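Long-range contact in thiaminase-I (Naegleria gruberi, PDB 4HCY), which belongs to the thiaminase I family and has a mixed alpha/beta fold, with 0YN bound in the model: residues T68-L73 with V260-L265. Sequence-based numbering, arbitrary orientation.
Sequences TDSIFL and VYTDVL. With 0YN (2-{4-[(4-amino-2-methylpyrimidin-5-yl)methyl]-3-methylthiophen-2-yl}ethanol), chain G.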
loop_
_atom_site.group_PDB
_atom_site.type_symbol
_atom_site.label_atom_id
_atom_site.label_comp_id
_atom_site.label_asym_id
_atom_site.label_seq_id
_atom_site.Cartn_x
_atom_site.Cartn_y
_atom_site.Cartn_z
ATOM N N THR A 68 3.483 -7.816 -6.521
ATOM C CA THR A 68 3.830 -8.026 -5.120
ATOM C C THR A 68 4.003 -6.714 -4.365
ATOM O O THR A 68 4.374 -5.694 -4.945
ATOM C CB THR A 68 5.126 -8.845 -4.977
ATOM O OG1 THR A 68 5.496 -8.919 -3.594
ATOM C CG2 THR A 68 6.258 -8.194 -5.759
ATOM N N ASP A 69 3.723 -6.749 -3.067
ATOM C CA ASP A 69 4.042 -5.635 -2.189
ATOM C C ASP A 69 5.560 -5.538 -2.134
ATOM O O ASP A 69 6.245 -6.548 -1.976
ATOM C CB ASP A 69 3.471 -5.878 -0.790
ATOM C CG ASP A 69 3.538 -4.645 0.100
ATOM O OD1 ASP A 69 4.440 -3.802 -0.089
ATOM O OD2 ASP A 69 2.684 -4.525 1.004
ATOM N N SER A 70 6.083 -4.323 -2.264
ATOM C CA SER A 70 7.527 -4.110 -2.270
ATOM C C SER A 70 8.168 -4.452 -0.925
ATOM O O SER A 70 9.391 -4.531 -0.817
ATOM C CB SER A 70 7.856 -2.668 -2.662
ATOM O OG SER A 70 7.229 -1.746 -1.788
ATOM N N ILE A 71 7.334 -4.662 0.089
ATOM C CA ILE A 71 7.802 -5.015 1.426
ATOM C C ILE A 71 8.562 -6.344 1.428
ATOM O O ILE A 71 9.390 -6.596 2.303
ATOM C CB ILE A 71 6.628 -5.074 2.436
ATOM C CG1 ILE A 71 7.144 -5.066 3.878
ATOM C CG2 ILE A 71 5.744 -6.288 2.174
ATOM C CD1 ILE A 71 6.049 -5.183 4.916
ATOM N N PHE A 72 8.285 -7.185 0.436
ATOM C CA PHE A 72 8.940 -8.483 0.326
ATOM C C PHE A 72 9.877 -8.531 -0.874
ATOM O O PHE A 72 10.474 -9.567 -1.161
ATOM C CB PHE A 72 7.899 -9.598 0.207
ATOM C CG PHE A 72 7.026 -9.747 1.418
ATOM C CD1 PHE A 72 7.514 -9.460 2.682
ATOM C CD2 PHE A 72 5.715 -10.175 1.292
ATOM C CE1 PHE A 72 6.711 -9.597 3.798
ATOM C CE2 PHE A 72 4.906 -10.314 2.404
ATOM C CZ PHE A 72 5.404 -10.026 3.659
ATOM N N LEU A 73 10.005 -7.404 -1.568
ATOM C CA LEU A 73 10.794 -7.347 -2.799
ATOM C C LEU A 73 12.286 -7.695 -2.648
ATOM O O LEU A 73 12.793 -8.516 -3.410
ATOM C CB LEU A 73 10.608 -6.004 -3.519
ATOM C CG LEU A 73 11.282 -5.900 -4.888
ATOM C CD1 LEU A 73 10.767 -6.986 -5.822
ATOM C CD2 LEU A 73 11.063 -4.523 -5.492
ATOM N N VAL A 260 4.936 4.502 3.324
ATOM C CA VAL A 260 4.135 4.240 2.135
ATOM C C VAL A 260 4.292 2.798 1.643
ATOM O O VAL A 260 5.394 2.246 1.644
ATOM C CB VAL A 260 4.493 5.245 1.007
ATOM C CG1 VAL A 260 4.619 4.553 -0.343
ATOM C CG2 VAL A 260 3.474 6.375 0.952
ATOM N N TYR A 261 3.177 2.191 1.247
ATOM C CA TYR A 261 3.203 0.883 0.602
ATOM C C TYR A 261 3.216 1.063 -0.911
ATOM O O TYR A 261 2.566 1.967 -1.437
ATOM C CB TYR A 261 1.972 0.059 0.987
ATOM C CG TYR A 261 1.854 -0.276 2.455
ATOM C CD1 TYR A 261 2.565 -1.336 3.006
ATOM C CD2 TYR A 261 1.011 0.450 3.286
ATOM C CE1 TYR A 261 2.451 -1.652 4.346
ATOM C CE2 TYR A 261 0.891 0.140 4.628
ATOM C CZ TYR A 261 1.613 -0.910 5.152
ATOM O OH TYR A 261 1.494 -1.221 6.488
ATOM N N THR A 262 3.957 0.209 -1.610
ATOM C CA THR A 262 3.914 0.186 -3.069
ATOM C C THR A 262 3.825 -1.243 -3.585
ATOM O O THR A 262 4.598 -2.109 -3.175
ATOM C CB THR A 262 5.149 0.854 -3.713
ATOM O OG1 THR A 262 6.327 0.111 -3.381
ATOM C CG2 THR A 262 5.302 2.295 -3.246
ATOM N N ASP A 263 2.875 -1.486 -4.481
ATOM C CA ASP A 263 2.783 -2.773 -5.158
ATOM C C ASP A 263 3.528 -2.693 -6.482
ATOM O O ASP A 263 3.411 -1.708 -7.210
ATOM C CB ASP A 263 1.325 -3.164 -5.386
ATOM C CG ASP A 263 0.558 -3.326 -4.090
ATOM O OD1 ASP A 263 1.194 -3.621 -3.056
ATOM O OD2 ASP A 263 -0.678 -3.160 -4.105
ATOM N N VAL A 264 4.300 -3.730 -6.786
ATOM C CA VAL A 264 5.175 -3.710 -7.949
ATOM C C VAL A 264 4.956 -4.908 -8.871
ATOM O O VAL A 264 5.018 -6.057 -8.436
ATOM C CB VAL A 264 6.658 -3.657 -7.519
ATOM C CG1 VAL A 264 7.568 -3.915 -8.702
ATOM C CG2 VAL A 264 6.978 -2.317 -6.874
ATOM N N LEU A 265 4.694 -4.627 -10.144
ATOM C CA LEU A 265 4.577 -5.670 -11.157
ATOM C C LEU A 265 5.961 -6.132 -11.599
ATOM O O LEU A 265 6.693 -5.388 -12.251
ATOM C CB LEU A 265 3.786 -5.160 -12.364
ATOM C CG LEU A 265 2.275 -5.002 -12.184
ATOM C CD1 LEU A 265 1.690 -4.144 -13.293
ATOM C CD2 LEU A 265 1.605 -6.365 -12.156
HETATM C C2A 0YN G . -2.922 -0.956 -3.010
HETATM C C35 0YN G . -1.307 -2.804 2.171
HETATM C C2 0YN G . -3.118 -4.589 1.856
HETATM S S1 0YN G . -3.560 -6.140 2.494
HETATM C C5 0YN G . -2.252 -6.242 3.609
HETATM C C4 0YN G . -1.435 -5.001 3.480
HETATM C C4A 0YN G . -0.195 -4.708 4.285
HETATM C C5A 0YN G . -2.197 -7.490 4.458
HETATM C C5B 0YN G . -2.268 -7.125 5.934
HETATM O O5G 0YN G . -2.429 -8.315 6.709
HETATM N "N1'" 0YN G . -3.268 -1.173 -0.573
HETATM C "C2'" 0YN G . -2.497 -1.441 -1.650
HETATM N "N3'" 0YN G . -1.350 -2.140 -1.516
HETATM C "C4'" 0YN G . -0.956 -2.583 -0.304
HETATM N "N4'" 0YN G . 0.195 -3.285 -0.176
HETATM C "C5'" 0YN G . -1.736 -2.317 0.805
HETATM C "C6'" 0YN G . -2.910 -1.593 0.645
HETATM C C3 0YN G . -1.955 -4.130 2.496
#
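Thr68 and Val264 form an antiparallel hydrogen-bonded pair, Thr68 N to Val264 O at 3.0 Å and Val264 N to Thr68 O at 2.7 Å; Asp69 and Asp263 follow as a non-hydrogen-bonded pair, and Ser70 N then gives a last bond to Thr262 O. Past this point 68-73 turns away from its neighbour: OG1 of Thr68 and the backbone N of Phe72 reach Asp69 O from opposite faces of its plane, while Asp69 OD1 accepts from Ile71 N (3.0 Å) in an Asx turn.

The two aspartates share one face of the sheet, where Asp69, Tyr261 and Asp263, on adjacent strands, form part of the wall of the 0YN pocket. Asp263 CG stands beside its own backbone N (chi1 -62°), which turns the carboxylate to N3' and N4' of the aminopyrimidine: N4' donates to OD1 at 3.1 Å, and OD2 is 2.9 Å from the ring nitrogen N3'. From the other strand Asp69 OD2 also comes within 3.0 Å of N4' and is hydrogen-bonded to Tyr54 OH. N4' is thus approached by one oxygen of each carboxylate, whose planes stand 74° apart. Tyr261 supplies one ring face to the ligand, the linking carbon C35 sitting over its centre, and CD1 of the same ring approaches Asp69 OD2.

On the reverse side the hydroxyls of Ser70 and Thr262 meet, OG to OG1 at 2.6 Å, and Thr262 OG1 is also hydrogen-bonded to Ser104 OG.

Strand 65-69 is joined to 261-267 within the large mixed sheet; beyond them, 8-13 runs parallel to 65-69 and 114-125 antiparallel to 261-267. Helix 273-288 packs against Leu265, and strand 335-338 touches Ser70 and Ile71 beyond the turn.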